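Local coordinates for flavodoxin (Methanosarcina acetivorans C2A, PDB 5WID), which binds flavin mononucleotide and probably acts as an electron-transfer protein, at residues 6-11 and 61-66. Residues are numbered along the deposited sequence; the frame is centred on the assembly and turned at random.
Sequences VYLSTS and KMLLPM. With FMN (flavin mononucleotide), chain D; ACT (acetate ion), chain F.
L8 is the bump of this contact. It projects from strand 2-8 into a hollow at the start of helix 64-76, lined by L63, P65 and M66. Its CG lies anti to the backbone N (chi1 -175°), which carries the branch toward the helix; the two methyls then meet different neighbours. L8 CD2 lies 3.9 Å from L63 CD1 and as far from L63 CD2, so it meets the fork of that leucine, and the two side chains cross at about a right angle. L8 CD1 meets the P65 ring at P65 CB, 3.9 Å away. M66 closes the inner side. Its chain bends at chi2 and chi3, and the bend brings M66 CE over the backbone between Y7 and L8, 3.6 Å from L8 N. Nearer the cofactor, T10 CG2 touches CD2 of L63, the N-cap residue of the helix, at 3.7 Å. Y7 points the other way, onto helix 13-27, and Y7 OH donates a 2.6 Å hydrogen bond to OXT of an acetate ion, probably from the crystallisation liquor. An alanine here would remove the ring and hydroxyl, and would probably loosen the packing on K15 and A18 and lose the acetate bond. Beyond L8 the chain enters the phosphate-binding loop of the flavodoxin fold. S9 OG, T10 N and OG1, and S11 N and OG all donate to FMN phosphate oxygens; O2P takes both T10 bonds, the one from T10 N nearly straight at 163°. No hydrogen bond joins the two segments. The side chains meet through apolar groups, so the fit probably rests on shape and van der Waals contact, and the polar groups of S9, T10 and S11 grip the phosphate.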
ATOM      1  N   VAL A   6       1.237   4.448   0.435  1.00 12.46           N
ATOM      2  CA  VAL A   6       0.393   5.413  -0.271  1.00 13.29           C
ATOM      3  C   VAL A   6      -1.038   4.906  -0.225  1.00 15.11           C
ATOM      4  O   VAL A   6      -1.272   3.722  -0.477  1.00 15.69           O
ATOM      5  CB  VAL A   6       0.837   5.575  -1.739  1.00 14.30           C
ATOM      6  CG1 VAL A   6      -0.053   6.616  -2.463  1.00 14.44           C
ATOM      7  CG2 VAL A   6       2.310   5.923  -1.828  1.00 18.85           C
ATOM      8  N   TYR A   7      -2.000   5.794   0.042  1.00 14.18           N
ATOM      9  CA  TYR A   7      -3.371   5.310   0.213  1.00 12.68           C
ATOM     10  C   TYR A   7      -4.396   6.312  -0.312  1.00 13.30           C
ATOM     11  O   TYR A   7      -4.142   7.517  -0.420  1.00 12.91           O
ATOM     12  CB  TYR A   7      -3.678   4.991   1.694  1.00 11.37           C
ATOM     13  CG  TYR A   7      -3.565   6.209   2.570  1.00 12.33           C
ATOM     14  CD1 TYR A   7      -2.339   6.595   3.106  1.00 14.98           C
ATOM     15  CD2 TYR A   7      -4.676   7.010   2.819  1.00 14.17           C
ATOM     16  CE1 TYR A   7      -2.229   7.740   3.881  1.00 17.70           C
ATOM     17  CE2 TYR A   7      -4.573   8.161   3.589  1.00 14.69           C
ATOM     18  CZ  TYR A   7      -3.345   8.519   4.116  1.00 18.17           C
ATOM     19  OH  TYR A   7      -3.229   9.658   4.889  1.00 19.31           O
ATOM     20  N   LEU A   8      -5.570   5.771  -0.640  1.00 11.92           N
ATOM     21  CA  LEU A   8      -6.794   6.535  -0.843  1.00 11.35           C
ATOM     22  C   LEU A   8      -7.792   6.072   0.204  1.00  9.31           C
ATOM     23  O   LEU A   8      -7.988   4.864   0.379  1.00 12.86           O
ATOM     24  CB  LEU A   8      -7.378   6.318  -2.245  1.00 12.98           C
ATOM     25  CG  LEU A   8      -8.603   7.177  -2.595  1.00 10.74           C
ATOM     26  CD1 LEU A   8      -8.645   7.493  -4.101  1.00 10.82           C
ATOM     27  CD2 LEU A   8      -9.903   6.474  -2.170  1.00 14.95           C
ATOM     28  N   SER A   9      -8.464   7.021   0.861  1.00 11.05           N
ATOM     29  CA  SER A   9      -9.444   6.656   1.874  1.00  9.62           C
ATOM     30  C   SER A   9     -10.573   7.671   1.867  1.00 12.85           C
ATOM     31  O   SER A   9     -10.304   8.874   1.827  1.00 13.96           O
ATOM     32  CB  SER A   9      -8.777   6.594   3.261  1.00 13.27           C
ATOM     33  OG  SER A   9      -9.677   6.104   4.241  1.00 13.14           O
ATOM     34  N   THR A  10     -11.822   7.191   1.921  1.00 11.80           N
ATOM     35  CA  THR A  10     -12.988   8.077   1.900  1.00 11.82           C
ATOM     36  C   THR A  10     -13.558   8.365   3.283  1.00 12.59           C
ATOM     37  O   THR A  10     -14.180   9.417   3.482  1.00 14.76           O
ATOM     38  CB  THR A  10     -14.112   7.492   1.021  1.00 13.80           C
ATOM     39  OG1 THR A  10     -14.660   6.312   1.625  1.00 15.51           O
ATOM     40  CG2 THR A  10     -13.588   7.148  -0.384  1.00 15.24           C
ATOM     41  N   SER A  11     -13.369   7.467   4.244  1.00 15.19           N
ATOM     42  CA  SER A  11     -13.895   7.660   5.584  1.00 13.62           C
ATOM     43  C   SER A  11     -12.866   7.373   6.664  1.00 12.64           C
ATOM     44  O   SER A  11     -13.209   7.431   7.848  1.00 15.28           O
ATOM     45  CB  SER A  11     -15.140   6.777   5.814  1.00 14.09           C
ATOM     46  OG  SER A  11     -14.802   5.414   6.119  1.00 17.65           O
ATOM     47  N   LYS A  61     -14.344  -1.745  -7.578  1.00 16.23           N
ATOM     48  CA  LYS A  61     -13.110  -1.226  -8.155  1.00 16.54           C
ATOM     49  C   LYS A  61     -12.363  -0.423  -7.098  1.00 17.73           C
ATOM     50  O   LYS A  61     -12.935  -0.020  -6.086  1.00 15.37           O
ATOM     51  CB  LYS A  61     -13.396  -0.313  -9.364  1.00 18.42           C
ATOM     52  CG  LYS A  61     -13.972  -1.014 -10.595  1.00 22.80           C
ATOM     53  CD  LYS A  61     -13.111  -2.212 -10.987  1.00 41.29           C
ATOM     54  CE  LYS A  61     -13.667  -2.947 -12.206  1.00 49.89           C
ATOM     55  NZ  LYS A  61     -12.727  -4.008 -12.676  1.00 40.75           N
ATOM     56  N   MET A  62     -11.076  -0.179  -7.334  1.00 14.46           N
ATOM     57  CA  MET A  62     -10.444   0.921  -6.613  1.00 14.67           C
ATOM     58  C   MET A  62     -11.031   2.227  -7.134  1.00 16.20           C
ATOM     59  O   MET A  62     -11.532   2.297  -8.264  1.00 17.36           O
ATOM     60  CB  MET A  62      -8.918   0.899  -6.785  1.00 13.77           C
ATOM     61  CG  MET A  62      -8.421   1.471  -8.116  1.00 15.80           C
ATOM     62  SD  MET A  62      -6.662   1.110  -8.366  1.00 15.97           S
ATOM     63  CE  MET A  62      -6.717  -0.619  -8.813  1.00 16.13           C
ATOM     64  N   LEU A  63     -11.021   3.264  -6.302  1.00 15.44           N
ATOM     65  CA  LEU A  63     -11.629   4.505  -6.771  1.00 15.87           C
ATOM     66  C   LEU A  63     -10.808   5.098  -7.915  1.00 17.68           C
ATOM     67  O   LEU A  63      -9.596   4.880  -8.016  1.00 16.79           O
ATOM     68  CB  LEU A  63     -11.774   5.512  -5.632  1.00 16.85           C
ATOM     69  CG  LEU A  63     -12.987   5.269  -4.715  1.00 21.17           C
ATOM     70  CD1 LEU A  63     -12.667   4.168  -3.695  1.00 22.24           C
ATOM     71  CD2 LEU A  63     -13.397   6.547  -3.996  1.00 21.75           C
ATOM     72  N   LEU A  64     -11.493   5.821  -8.802  1.00 15.42           N
ATOM     73  CA  LEU A  64     -10.851   6.337 -10.010  1.00 15.59           C
ATOM     74  C   LEU A  64      -9.593   7.173  -9.757  1.00 14.65           C
ATOM     75  O   LEU A  64      -8.619   7.006 -10.514  1.00 17.54           O
ATOM     76  CB  LEU A  64     -11.881   7.131 -10.829  1.00 17.94           C
ATOM     77  CG  LEU A  64     -11.396   7.724 -12.155  1.00 23.60           C
ATOM     78  CD1 LEU A  64     -10.830   6.628 -13.059  1.00 30.02           C
ATOM     79  CD2 LEU A  64     -12.529   8.467 -12.857  1.00 25.94           C
ATOM     80  N   PRO A  65      -9.526   8.067  -8.760  1.00 15.93           N
ATOM     81  CA  PRO A  65      -8.257   8.777  -8.535  1.00 16.51           C
ATOM     82  C   PRO A  65      -7.094   7.842  -8.260  1.00 17.10           C
ATOM     83  O   PRO A  65      -5.972   8.133  -8.685  1.00 15.34           O
ATOM     84  CB  PRO A  65      -8.560   9.672  -7.324  1.00 13.16           C
ATOM     85  CG  PRO A  65     -10.054   9.928  -7.445  1.00 18.11           C
ATOM     86  CD  PRO A  65     -10.591   8.582  -7.875  1.00 18.65           C
ATOM     87  N   MET A  66      -7.327   6.716  -7.579  1.00 15.62           N
ATOM     88  CA  MET A  66      -6.233   5.778  -7.343  1.00 14.30           C
ATOM     89  C   MET A  66      -5.884   5.006  -8.612  1.00 14.87           C
ATOM     90  O   MET A  66      -4.706   4.695  -8.857  1.00 15.70           O
ATOM     91  CB  MET A  66      -6.584   4.813  -6.203  1.00 12.20           C
ATOM     92  CG  MET A  66      -5.500   3.743  -5.945  1.00 14.33           C
ATOM     93  SD  MET A  66      -3.897   4.467  -5.564  1.00 15.57           S
ATOM     94  CE  MET A  66      -4.098   4.859  -3.831  1.00 16.35           C
TER
HETATM   95  N1  FMN D 201     -17.308  -2.294  -0.486  1.00 13.75           N
HETATM   96  C2  FMN D 201     -17.099  -3.391  -1.286  1.00 15.95           C
HETATM   97  O2  FMN D 201     -16.512  -4.376  -0.829  1.00 16.05           O
HETATM   98  N3  FMN D 201     -17.546  -3.393  -2.597  1.00 14.08           N
HETATM   99  C4  FMN D 201     -18.186  -2.303  -3.128  1.00 17.24           C
HETATM  100  O4  FMN D 201     -18.557  -2.347  -4.310  1.00 17.25           O
HETATM  101  C4A FMN D 201     -18.409  -1.192  -2.311  1.00 16.20           C
HETATM  102  N5  FMN D 201     -19.066  -0.081  -2.796  1.00 16.17           N
HETATM  103  C5A FMN D 201     -19.282   1.011  -1.977  1.00 17.18           C
HETATM  104  C6  FMN D 201     -19.958   2.116  -2.492  1.00 16.66           C
HETATM  105  C7  FMN D 201     -20.181   3.221  -1.686  1.00 16.21           C
HETATM  106  C7M FMN D 201     -20.911   4.405  -2.267  1.00 18.47           C
HETATM  107  C8  FMN D 201     -19.746   3.224  -0.363  1.00 17.90           C
HETATM  108  C8M FMN D 201     -19.989   4.417   0.519  1.00 17.07           C
HETATM  109  C9  FMN D 201     -19.071   2.114   0.158  1.00 13.32           C
HETATM  110  C9A FMN D 201     -18.843   1.010  -0.655  1.00 14.21           C
HETATM  111  N10 FMN D 201     -18.172  -0.099  -0.163  1.00 14.92           N
HETATM  112  C10 FMN D 201     -17.966  -1.194  -0.983  1.00 15.34           C
HETATM  113  C1' FMN D 201     -17.707  -0.141   1.256  1.00 16.51           C
HETATM  114  C2' FMN D 201     -16.371   0.559   1.501  1.00 11.75           C
HETATM  115  O2' FMN D 201     -15.305  -0.029   0.775  1.00 13.08           O
HETATM  116  C3' FMN D 201     -16.090   0.435   2.995  1.00 11.32           C
HETATM  117  O3' FMN D 201     -17.026   1.232   3.701  1.00 12.38           O
HETATM  118  C4' FMN D 201     -14.663   0.814   3.400  1.00 13.13           C
HETATM  119  O4' FMN D 201     -14.519   0.505   4.773  1.00 14.70           O
HETATM  120  C5' FMN D 201     -14.327   2.287   3.157  1.00 12.25           C
HETATM  121  O5' FMN D 201     -12.958   2.464   3.483  1.00 12.52           O
HETATM  122  P   FMN D 201     -12.292   3.925   3.427  1.00 12.39           P
HETATM  123  O1P FMN D 201     -10.798   3.714   3.451  1.00 12.24           O
HETATM  124  O2P FMN D 201     -12.709   4.587   2.130  1.00 12.60           O
HETATM  125  O3P FMN D 201     -12.762   4.704   4.624  1.00 13.89           O
HETATM  126  C   ACT F 203      -4.781  12.583   4.377  1.00 29.53           C
HETATM  127  O   ACT F 203      -5.537  13.323   3.693  1.00 32.17           O
HETATM  128  OXT ACT F 203      -5.087  11.365   4.501  1.00 29.55           O
HETATM  129  CH3 ACT F 203      -3.570  13.135   5.037  1.00 23.44           C